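PDB 4GYV: FERM, RhoGEF and pleckstrin domain-containing protein 2 from Mus musculus, which acts as a guanine nucleotide exchange factor that activates RAC1, helping to remodel the actin cytoskeleton in semaphorin signalling and osteoclast differentiation. Local coordinates for residues A[6-11]-A[169-174]; A[73-78]-A[86-91]; A[111-116]-A[199-204]; A[24-29]-A[57-62]. All coordinates share one frame; numbering follows the deposited sequence.

Interaction 1: residues A[6-11]-A[169-174]; sequences DEAYFI and AHYSPG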
# COMPACT_ATOMS: atom_id res chain seq x y z
N ASP A 6 -19.40 -15.43 11.74
CA ASP A 6 -18.77 -16.61 11.13
C ASP A 6 -17.26 -16.71 11.42
O ASP A 6 -16.46 -15.95 10.86
CB ASP A 6 -18.97 -16.53 9.61
CG ASP A 6 -18.54 -17.79 8.87
OD1 ASP A 6 -18.06 -18.76 9.49
OD2 ASP A 6 -18.70 -17.80 7.62
N GLU A 7 -16.87 -17.65 12.27
CA GLU A 7 -15.46 -17.79 12.60
C GLU A 7 -14.62 -18.25 11.41
O GLU A 7 -13.45 -17.88 11.27
CB GLU A 7 -15.25 -18.69 13.82
CG GLU A 7 -13.79 -18.76 14.24
CD GLU A 7 -13.58 -19.39 15.60
OE1 GLU A 7 -12.39 -19.67 15.92
OE2 GLU A 7 -14.59 -19.59 16.34
N ALA A 8 -15.22 -19.04 10.52
CA ALA A 8 -14.48 -19.46 9.35
C ALA A 8 -14.13 -18.25 8.50
O ALA A 8 -13.01 -18.14 8.02
CB ALA A 8 -15.24 -20.50 8.55
N TYR A 9 -15.08 -17.32 8.34
CA TYR A 9 -14.78 -16.11 7.57
C TYR A 9 -13.60 -15.34 8.20
O TYR A 9 -12.67 -14.96 7.49
CB TYR A 9 -16.00 -15.20 7.35
CG TYR A 9 -15.59 -13.86 6.78
CD1 TYR A 9 -15.20 -13.74 5.47
CD2 TYR A 9 -15.52 -12.72 7.58
CE1 TYR A 9 -14.77 -12.52 4.95
CE2 TYR A 9 -15.10 -11.51 7.07
CZ TYR A 9 -14.72 -11.41 5.76
OH TYR A 9 -14.29 -10.19 5.25
N PHE A 10 -13.63 -15.15 9.52
CA PHE A 10 -12.53 -14.45 10.19
C PHE A 10 -11.17 -15.10 9.99
O PHE A 10 -10.19 -14.43 9.72
CB PHE A 10 -12.81 -14.24 11.66
CG PHE A 10 -13.97 -13.31 11.93
CD1 PHE A 10 -13.97 -12.02 11.45
CD2 PHE A 10 -15.05 -13.73 12.70
CE1 PHE A 10 -15.03 -11.15 11.70
CE2 PHE A 10 -16.12 -12.87 12.97
CZ PHE A 10 -16.11 -11.58 12.46
N ILE A 11 -11.09 -16.42 10.10
CA ILE A 11 -9.81 -17.09 9.89
C ILE A 11 -9.34 -16.86 8.47
O ILE A 11 -8.18 -16.52 8.25
CB ILE A 11 -9.89 -18.58 10.19
CG1 ILE A 11 -10.21 -18.81 11.65
CG2 ILE A 11 -8.58 -19.28 9.85
CD1 ILE A 11 -10.72 -20.20 11.90
N ALA A 169 -10.74 -27.28 13.90
CA ALA A 169 -11.45 -27.25 15.17
C ALA A 169 -12.83 -26.60 15.07
O ALA A 169 -13.71 -26.88 15.85
CB ALA A 169 -10.63 -26.55 16.19
N HIS A 170 -13.01 -25.71 14.10
CA HIS A 170 -14.25 -24.96 14.02
C HIS A 170 -15.35 -25.73 13.28
O HIS A 170 -16.50 -25.79 13.73
CB HIS A 170 -14.01 -23.63 13.33
CG HIS A 170 -15.27 -22.99 12.82
ND1 HIS A 170 -16.18 -22.38 13.66
CD2 HIS A 170 -15.78 -22.89 11.57
CE1 HIS A 170 -17.19 -21.92 12.94
NE2 HIS A 170 -16.97 -22.22 11.67
N TYR A 171 -14.98 -26.32 12.15
CA TYR A 171 -15.92 -27.02 11.29
C TYR A 171 -16.38 -28.33 11.94
O TYR A 171 -15.60 -29.01 12.62
CB TYR A 171 -15.27 -27.32 9.94
CG TYR A 171 -15.18 -26.13 9.00
CD1 TYR A 171 -16.29 -25.35 8.73
CD2 TYR A 171 -13.99 -25.80 8.35
CE1 TYR A 171 -16.24 -24.28 7.86
CE2 TYR A 171 -13.92 -24.72 7.48
CZ TYR A 171 -15.06 -23.96 7.24
OH TYR A 171 -15.06 -22.89 6.38
N SER A 172 -17.65 -28.66 11.75
CA SER A 172 -18.13 -29.97 12.14
C SER A 172 -18.04 -30.86 10.91
O SER A 172 -18.11 -30.37 9.79
CB SER A 172 -19.56 -29.90 12.65
OG SER A 172 -19.64 -29.03 13.77
N PRO A 173 -17.86 -32.17 11.12
CA PRO A 173 -17.75 -33.13 10.02
C PRO A 173 -18.82 -33.05 8.91
O PRO A 173 -18.54 -33.46 7.79
CB PRO A 173 -17.78 -34.46 10.74
CG PRO A 173 -16.99 -34.15 11.98
CD PRO A 173 -17.45 -32.78 12.40
N GLY A 174 -20.00 -32.51 9.21
CA GLY A 174 -20.99 -32.29 8.16
C GLY A 174 -20.59 -31.31 7.05
O GLY A 174 -21.06 -31.42 5.91
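His170, the last residue of helix 152-170, lays one face of its imidazole over Glu7 and Ala8 in the first turn of helix 7-39. The contact joins the end of one long helix to the start of another at one extremity of the all-helical DH domain. The His170 side chain sets out toward helix 7-39, its CG anti to the backbone N (chi1 162°). Glu7 CB sits 4.1 Å from the ring centroid, 28° off the normal, a CH-pi contact. Over the same face Ala8 N approaches His170 NE2 to 3.8 Å, offset toward the rim. Beyond CB the extended Glu7 chain slides past the imidazole without bonding, its OE2 staying 4.2 Å from His170 ND1. Asp6 OD1 is equally far from His170 NE2; Asp6 is the N-cap of helix 7-39, and this OD1 accepts a weak bond from Ala8 N at 3.0 Å. These two carboxylates would tend to favour a protonated imidazole, against the opposing field of the helix N-terminus. Tyr171, where the chain leaves helical geometry, carries His170 CD2 above one face of its ring and rests on Tyr178 and Cys181 of helix 178-194. On the far flank of helix 7-39, Phe10 stacks on His159 of a second subunit. The phenol end of Tyr171 meets the Ala8 methyl, CB lying 3.7 Å from CZ with OH beside it.

Interaction 2: residues A[73-78]-A[86-91]; sequences LALWEG and GDHQRI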
# COMPACT_ATOMS: atom_id res chain seq x y z
N LEU A 73 -11.70 -14.59 -1.21
CA LEU A 73 -12.23 -13.74 -0.16
C LEU A 73 -13.13 -12.67 -0.71
O LEU A 73 -14.09 -12.27 -0.07
CB LEU A 73 -11.11 -13.11 0.65
CG LEU A 73 -10.75 -13.82 1.95
CD1 LEU A 73 -11.92 -13.72 2.89
CD2 LEU A 73 -10.37 -15.30 1.74
N ALA A 74 -12.85 -12.21 -1.92
CA ALA A 74 -13.70 -11.16 -2.47
C ALA A 74 -15.03 -11.76 -2.93
O ALA A 74 -16.07 -11.11 -2.89
CB ALA A 74 -13.00 -10.45 -3.59
N LEU A 75 -15.00 -13.02 -3.36
CA LEU A 75 -16.21 -13.71 -3.74
C LEU A 75 -17.06 -14.01 -2.51
O LEU A 75 -18.29 -13.96 -2.55
CB LEU A 75 -15.87 -15.01 -4.46
CG LEU A 75 -15.46 -14.86 -5.92
CD1 LEU A 75 -15.24 -16.21 -6.51
CD2 LEU A 75 -16.52 -14.15 -6.66
N TRP A 76 -16.37 -14.31 -1.42
CA TRP A 76 -16.98 -14.61 -0.14
C TRP A 76 -17.64 -13.35 0.42
O TRP A 76 -18.80 -13.38 0.82
CB TRP A 76 -15.90 -15.13 0.81
CG TRP A 76 -16.39 -15.77 2.05
CD1 TRP A 76 -17.54 -15.50 2.72
CD2 TRP A 76 -15.72 -16.79 2.81
NE1 TRP A 76 -17.64 -16.28 3.85
CE2 TRP A 76 -16.54 -17.09 3.92
CE3 TRP A 76 -14.52 -17.49 2.64
CZ2 TRP A 76 -16.19 -18.06 4.86
CZ3 TRP A 76 -14.18 -18.46 3.58
CH2 TRP A 76 -15.01 -18.73 4.68
N GLU A 77 -16.90 -12.25 0.38
CA GLU A 77 -17.32 -10.94 0.90
C GLU A 77 -18.40 -10.29 0.03
O GLU A 77 -19.18 -9.47 0.51
CB GLU A 77 -16.11 -9.99 1.01
CG GLU A 77 -15.07 -10.36 2.07
CD GLU A 77 -13.82 -9.46 2.02
OE1 GLU A 77 -12.74 -9.93 2.43
OE2 GLU A 77 -13.90 -8.30 1.58
N GLY A 78 -18.44 -10.64 -1.25
CA GLY A 78 -19.39 -10.07 -2.19
C GLY A 78 -20.66 -10.86 -2.40
O GLY A 78 -20.79 -12.00 -1.94
N GLY A 86 -22.23 -21.53 -1.54
CA GLY A 86 -21.48 -22.49 -0.77
C GLY A 86 -20.04 -22.67 -1.19
O GLY A 86 -19.19 -22.93 -0.35
N ASP A 87 -19.79 -22.52 -2.48
CA ASP A 87 -18.45 -22.61 -3.07
C ASP A 87 -17.64 -21.36 -2.81
O ASP A 87 -16.42 -21.44 -2.62
CB ASP A 87 -18.55 -22.79 -4.57
CG ASP A 87 -19.19 -24.11 -4.94
OD1 ASP A 87 -18.95 -25.09 -4.20
OD2 ASP A 87 -19.95 -24.15 -5.95
N HIS A 88 -18.31 -20.22 -2.83
CA HIS A 88 -17.66 -18.94 -2.54
C HIS A 88 -17.38 -18.78 -1.07
O HIS A 88 -16.53 -17.99 -0.70
CB HIS A 88 -18.52 -17.76 -3.00
CG HIS A 88 -18.60 -17.60 -4.48
ND1 HIS A 88 -19.33 -16.60 -5.08
CD2 HIS A 88 -18.05 -18.32 -5.49
CE1 HIS A 88 -19.24 -16.71 -6.39
NE2 HIS A 88 -18.46 -17.74 -6.67
N GLN A 89 -18.11 -19.47 -0.21
CA GLN A 89 -17.96 -19.21 1.22
C GLN A 89 -17.17 -20.27 1.95
O GLN A 89 -17.58 -20.81 2.99
CB GLN A 89 -19.30 -18.89 1.84
CG GLN A 89 -19.75 -17.56 1.31
CD GLN A 89 -21.16 -17.18 1.64
OE1 GLN A 89 -21.80 -17.80 2.47
NE2 GLN A 89 -21.65 -16.13 0.97
N ARG A 90 -15.99 -20.54 1.40
CA ARG A 90 -15.09 -21.53 1.97
C ARG A 90 -13.70 -21.26 1.46
O ARG A 90 -13.52 -20.44 0.57
CB ARG A 90 -15.53 -22.92 1.58
CG ARG A 90 -15.67 -23.09 0.13
CD ARG A 90 -15.67 -24.54 -0.20
NE ARG A 90 -15.40 -24.76 -1.62
CZ ARG A 90 -14.85 -25.88 -2.09
NH1 ARG A 90 -14.63 -26.01 -3.40
NH2 ARG A 90 -14.50 -26.84 -1.22
N ILE A 91 -12.72 -21.96 2.02
CA ILE A 91 -11.32 -21.63 1.78
C ILE A 91 -10.47 -22.90 1.69
O ILE A 91 -9.35 -22.88 1.18
CB ILE A 91 -10.79 -20.74 2.92
CG1 ILE A 91 -9.44 -20.13 2.57
CG2 ILE A 91 -10.65 -21.55 4.20
CD1 ILE A 91 -9.50 -19.25 1.40
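Trp76 and Gln89 bring their CA atoms within 4.9 Å where the last turn of helix 56-77 meets the chain emerging from short helix 82-88; no hydrogen bond crosses, and the contact rests on side chains packed against side chains and backbone. Trp76 holds CG anti to its backbone N (chi1 -167°), and the indole lies flat against the backbone of Gln89 and Arg90. Gln89 CA stands over the five-membered ring, 3.7 Å from its centroid and only 10° off the normal. Over the same face, Gln89 CG lies above CD1 and Arg90 N sits 3.5 Å from CZ3, toward the rim of the six-membered ring. His88 O meets Trp76 CB at 3.3 Å. An alanine in place of Trp76 would probably leave the backbone at Gln89 and Arg90 without its flat support and open a gap beside Tyr9, whose ring meets the indole edge-to-face. Leu75 covers one face of the His88 imidazole in a CH-pi contact: CD1 lies 3.8 Å from the ring centroid, 23° off the normal, with CB and CD2 also in touch. Leu73 CD2 touches Ile91 CD1 at 4.1 Å, and Ile91 CB lies beside Trp76 CZ3. The Arg90 side chain turns away to salt bridges with Asp93 and Asp180, while Ile91 N bonds to Asp177. This is the connection of a helical hairpin: through short helix 82-88 the DH bundle turns back from helix 56-77 into helix 92-102.

Interaction 3: residues A[111-116]-A[199-204]; sequences RHDEVL and LTRLEN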
# COMPACT_ATOMS: atom_id res chain seq x y z
N ARG A 111 17.17 -24.85 3.73
CA ARG A 111 18.51 -24.25 3.62
C ARG A 111 18.62 -22.90 4.34
O ARG A 111 19.70 -22.32 4.41
CB ARG A 111 18.99 -24.16 2.16
CG ARG A 111 19.40 -25.51 1.59
CD ARG A 111 19.69 -25.46 0.11
NE ARG A 111 19.96 -26.80 -0.44
CZ ARG A 111 21.10 -27.48 -0.25
NH1 ARG A 111 21.27 -28.69 -0.80
NH2 ARG A 111 22.08 -26.95 0.48
N HIS A 112 17.52 -22.42 4.91
CA HIS A 112 17.52 -21.09 5.51
C HIS A 112 18.45 -20.90 6.68
O HIS A 112 19.10 -19.88 6.78
CB HIS A 112 16.11 -20.63 5.88
CG HIS A 112 15.25 -20.31 4.70
ND1 HIS A 112 13.96 -19.85 4.82
CD2 HIS A 112 15.50 -20.39 3.37
CE1 HIS A 112 13.45 -19.66 3.62
NE2 HIS A 112 14.37 -19.97 2.72
N ASP A 113 18.55 -21.89 7.56
CA ASP A 113 19.45 -21.76 8.70
C ASP A 113 20.90 -21.73 8.21
O ASP A 113 21.78 -21.10 8.82
CB ASP A 113 19.24 -22.91 9.67
CG ASP A 113 19.46 -24.26 9.03
OD1 ASP A 113 18.59 -24.67 8.23
OD2 ASP A 113 20.50 -24.89 9.32
N GLU A 114 21.14 -22.41 7.10
CA GLU A 114 22.44 -22.40 6.46
C GLU A 114 22.71 -21.04 5.82
O GLU A 114 23.78 -20.47 5.98
CB GLU A 114 22.51 -23.55 5.46
CG GLU A 114 23.66 -23.50 4.49
CD GLU A 114 23.52 -24.55 3.37
OE1 GLU A 114 24.37 -24.54 2.45
OE2 GLU A 114 22.56 -25.37 3.43
N VAL A 115 21.72 -20.50 5.10
CA VAL A 115 21.81 -19.17 4.51
C VAL A 115 22.16 -18.15 5.58
O VAL A 115 22.99 -17.26 5.41
CB VAL A 115 20.46 -18.75 3.87
CG1 VAL A 115 20.40 -17.23 3.66
CG2 VAL A 115 20.23 -19.50 2.56
N LEU A 116 21.51 -18.30 6.71
CA LEU A 116 21.72 -17.41 7.81
C LEU A 116 23.15 -17.50 8.38
O LEU A 116 23.80 -16.46 8.51
CB LEU A 116 20.69 -17.70 8.88
CG LEU A 116 20.64 -16.70 10.00
CD1 LEU A 116 20.43 -15.32 9.42
CD2 LEU A 116 19.48 -17.11 10.87
N LEU A 199 13.77 -25.66 11.84
CA LEU A 199 13.03 -24.70 12.63
C LEU A 199 13.80 -24.40 13.93
O LEU A 199 14.21 -23.25 14.13
CB LEU A 199 11.61 -25.22 12.92
CG LEU A 199 10.73 -24.52 13.98
CD1 LEU A 199 10.41 -23.09 13.57
CD2 LEU A 199 9.45 -25.33 14.28
N THR A 200 14.04 -25.43 14.76
CA THR A 200 14.70 -25.19 16.04
C THR A 200 16.13 -24.68 15.84
O THR A 200 16.66 -23.98 16.69
CB THR A 200 14.70 -26.40 17.05
OG1 THR A 200 15.75 -27.31 16.73
CG2 THR A 200 13.37 -27.16 17.09
N ARG A 201 16.73 -25.01 14.71
CA ARG A 201 18.06 -24.50 14.42
C ARG A 201 17.97 -22.99 14.25
O ARG A 201 18.84 -22.25 14.71
CB ARG A 201 18.64 -25.16 13.17
CG ARG A 201 20.12 -25.43 13.23
CD ARG A 201 20.39 -26.92 13.06
NE ARG A 201 19.76 -27.46 11.85
CZ ARG A 201 19.83 -28.74 11.47
NH1 ARG A 201 20.50 -29.63 12.19
NH2 ARG A 201 19.20 -29.12 10.35
N LEU A 202 16.88 -22.54 13.62
CA LEU A 202 16.67 -21.12 13.35
C LEU A 202 16.29 -20.36 14.63
O LEU A 202 16.82 -19.28 14.88
CB LEU A 202 15.62 -20.93 12.25
CG LEU A 202 16.13 -21.03 10.80
CD1 LEU A 202 15.00 -21.40 9.86
CD2 LEU A 202 16.84 -19.76 10.29
N GLU A 203 15.40 -20.93 15.43
CA GLU A 203 15.17 -20.45 16.79
C GLU A 203 16.51 -20.22 17.53
O GLU A 203 16.84 -19.09 17.89
CB GLU A 203 14.27 -21.42 17.58
CG GLU A 203 12.78 -21.47 17.15
CD GLU A 203 11.94 -22.60 17.81
OE1 GLU A 203 12.45 -23.34 18.69
OE2 GLU A 203 10.76 -22.75 17.46
N ASN A 204 17.30 -21.29 17.71
CA ASN A 204 18.59 -21.18 18.40
C ASN A 204 19.50 -20.08 17.85
O ASN A 204 20.10 -19.31 18.61
CB ASN A 204 19.34 -22.51 18.40
CG ASN A 204 18.61 -23.58 19.18
OD1 ASN A 204 17.50 -23.36 19.67
ND2 ASN A 204 19.20 -24.77 19.27
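Leu202 pushes its isobutyl group against the start of helix 112-124, and this is the dense half of the contact. Its CD2 lies 3.7 Å from Asp113 CA and 3.8 Å from Leu116 CD2, while CG rests 3.8 Å from Asp113 CB. On the other branch, CD1 approaches His112 CB at 4.2 Å; the imidazole itself leads away and bonds through NE2 to Asn54 O. Val154 and Leu151 also touch Leu202, as does Met4 of a second subunit. An alanine at Leu202 would probably open a gap between the helices and leave Leu116 CD2 without its apolar mate. The two segments run in nearly the same direction, 28° apart with axes 9.5 Å from each other, and join the C-terminal helix 196-212 to helix 112-124 of the DH bundle; in Dbl-family exchange factors such a helix leads toward a PH domain. The solvent side is looser. Arg201 bends at chi2 and chi3, its guanidinium plane 28° from the Asp113 carboxylate, and the two meet by a long salt bridge, Asp113 OD2 to Arg201 NE at 3.7 Å. Other ties of this pair are weak too: Asp113 OD1 to Ser198 OG, and Arg201 NH2 to Gln197 OE1.

Interaction 4: residues A[24-29]-A[57-62]; sequences KDLEVI and PVYEFH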
# COMPACT_ATOMS: atom_id res chain seq x y z
N LYS A 24 5.13 -8.39 1.64
CA LYS A 24 5.84 -7.13 1.73
C LYS A 24 7.15 -7.29 2.54
O LYS A 24 8.14 -6.63 2.26
CB LYS A 24 4.94 -6.07 2.36
CG LYS A 24 3.89 -5.46 1.43
CD LYS A 24 4.15 -3.95 1.21
CE LYS A 24 3.50 -3.41 -0.08
NZ LYS A 24 1.99 -3.34 -0.02
N ASP A 25 7.16 -8.18 3.54
CA ASP A 25 8.35 -8.42 4.34
C ASP A 25 9.42 -9.13 3.51
O ASP A 25 10.59 -8.74 3.54
CB ASP A 25 8.03 -9.20 5.63
CG ASP A 25 7.37 -8.33 6.70
OD1 ASP A 25 7.51 -7.09 6.62
OD2 ASP A 25 6.72 -8.89 7.63
N LEU A 26 9.03 -10.15 2.76
CA LEU A 26 9.94 -10.76 1.81
C LEU A 26 10.51 -9.74 0.82
O LEU A 26 11.68 -9.84 0.42
CB LEU A 26 9.24 -11.87 1.03
CG LEU A 26 8.84 -13.10 1.82
CD1 LEU A 26 8.40 -14.20 0.85
CD2 LEU A 26 9.98 -13.57 2.77
N GLU A 27 9.71 -8.77 0.40
CA GLU A 27 10.23 -7.79 -0.56
C GLU A 27 11.40 -6.95 -0.02
O GLU A 27 12.21 -6.45 -0.79
CB GLU A 27 9.11 -6.92 -1.14
CG GLU A 27 8.08 -7.75 -1.88
CD GLU A 27 6.99 -6.96 -2.60
OE1 GLU A 27 6.76 -5.76 -2.31
OE2 GLU A 27 6.36 -7.59 -3.46
N VAL A 28 11.51 -6.83 1.30
CA VAL A 28 12.67 -6.19 1.90
C VAL A 28 13.93 -6.89 1.44
O VAL A 28 14.94 -6.26 1.16
CB VAL A 28 12.66 -6.25 3.44
CG1 VAL A 28 13.92 -5.61 3.98
CG2 VAL A 28 11.44 -5.57 3.99
N ILE A 29 13.87 -8.22 1.35
CA ILE A 29 15.02 -8.99 0.89
C ILE A 29 15.09 -9.09 -0.61
O ILE A 29 16.12 -8.77 -1.20
CB ILE A 29 14.97 -10.41 1.41
CG1 ILE A 29 15.05 -10.42 2.93
CG2 ILE A 29 16.08 -11.22 0.80
CD1 ILE A 29 14.56 -11.74 3.51
N PRO A 57 12.13 -18.61 -4.98
CA PRO A 57 11.02 -19.55 -5.22
C PRO A 57 9.95 -19.50 -4.13
O PRO A 57 8.78 -19.64 -4.44
CB PRO A 57 11.71 -20.92 -5.20
CG PRO A 57 13.15 -20.67 -5.17
CD PRO A 57 13.36 -19.32 -4.59
N VAL A 58 10.37 -19.32 -2.87
CA VAL A 58 9.44 -19.18 -1.76
C VAL A 58 8.49 -18.01 -2.02
O VAL A 58 7.28 -18.13 -1.84
CB VAL A 58 10.18 -18.95 -0.43
CG1 VAL A 58 9.26 -18.31 0.62
CG2 VAL A 58 10.77 -20.24 0.08
N TYR A 59 9.05 -16.88 -2.46
CA TYR A 59 8.21 -15.74 -2.80
C TYR A 59 7.21 -16.07 -3.92
O TYR A 59 6.03 -15.70 -3.84
CB TYR A 59 9.07 -14.55 -3.18
CG TYR A 59 8.32 -13.30 -3.54
CD1 TYR A 59 7.90 -13.07 -4.84
CD2 TYR A 59 8.06 -12.33 -2.58
CE1 TYR A 59 7.22 -11.92 -5.18
CE2 TYR A 59 7.39 -11.16 -2.92
CZ TYR A 59 6.96 -10.97 -4.22
OH TYR A 59 6.29 -9.81 -4.54
N GLU A 60 7.65 -16.77 -4.96
CA GLU A 60 6.72 -17.14 -6.02
C GLU A 60 5.56 -17.96 -5.48
O GLU A 60 4.41 -17.75 -5.87
CB GLU A 60 7.42 -17.91 -7.14
CG GLU A 60 8.28 -17.03 -7.98
CD GLU A 60 9.03 -17.81 -9.04
OE1 GLU A 60 8.58 -18.95 -9.37
OE2 GLU A 60 10.07 -17.26 -9.52
N PHE A 61 5.86 -18.89 -4.58
CA PHE A 61 4.83 -19.71 -4.00
C PHE A 61 3.76 -18.88 -3.30
O PHE A 61 2.55 -19.02 -3.57
CB PHE A 61 5.40 -20.71 -3.01
CG PHE A 61 4.36 -21.31 -2.15
CD1 PHE A 61 3.60 -22.37 -2.62
CD2 PHE A 61 4.07 -20.76 -0.90
CE1 PHE A 61 2.60 -22.91 -1.86
CE2 PHE A 61 3.07 -21.29 -0.13
CZ PHE A 61 2.33 -22.38 -0.60
N HIS A 62 4.20 -18.02 -2.38
CA HIS A 62 3.27 -17.19 -1.64
C HIS A 62 2.49 -16.25 -2.54
O HIS A 62 1.35 -15.91 -2.27
CB HIS A 62 4.00 -16.44 -0.54
CG HIS A 62 4.52 -17.33 0.54
ND1 HIS A 62 3.71 -17.88 1.51
CD2 HIS A 62 5.77 -17.81 0.78
CE1 HIS A 62 4.44 -18.64 2.30
NE2 HIS A 62 5.69 -18.61 1.89
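Tyr59 and Glu27 make the one hydrogen bond between these two buried helix segments, which run antiparallel at 156° with axes 10.8 Å apart. Tyr59 OH donates to Glu27 OE2 at 2.5 Å, a very short value that should not be over-read at this resolution. Tyr59 points toward helix 7-39, its CG anti to the backbone N (chi1 -179°); the extended Glu27 chain crosses the ring at a slant, bringing OE2 to its edge. The carboxylate and ring planes stand 32° apart. Both oxygens have further partners: Arg63 NE bonds to Tyr59 OH, and OE2 also accepts from Val216 N of a third subunit.

Apolar contacts fill the space beside this bond. Glu27 CG touches Tyr59 CE2 at 3.6 Å, and Leu26 CB meets the same ring edge in its plane, 3.8 Å from CD2. Leu26 CD1 reaches the neighbouring helix, 4.0 Å from Tyr59 CA, 4.2 Å from Val58 CG1 and grazing His62 CD2. The polar end of His62 is occupied by Glu19 and Tyr160 through ND1.

The contact knits helix 7-39 to helix 56-77 within the DH bundle. Chemically it combines a greasy seam with a buried carboxylate. Arg63 NE bonds to the phenol oxygen, which donates to Glu27 OE2; with Val216 N of the third subunit this probably eases the buried charge. The bond would hold the phenol end against the carboxylate while Leu26 and Glu27 CG pack on the ring edge.

Overall arrangement
All four contacts lie in one elongated helical DH bundle, and helix 7-39 serves both interactions 1 and 4, while helix 56-77 serves 2 and 4. Interactions 1 and 2 share one end, with centres 13 Å apart, and touch through Tyr9 and Asp6, both packed on Trp76. Interaction 3 lies on the other side of the chain's centre, about 34 Å from interaction 1, centre to centre. Interaction 4 is more central, its centre about 17 Å from that of interaction 3. Along the sequence, interactions 4 and 2 nest successively inside the loop closed by interaction 1, whereas interaction 3 crosses it, bringing the C-terminal helix 196-212 back against helix 112-124.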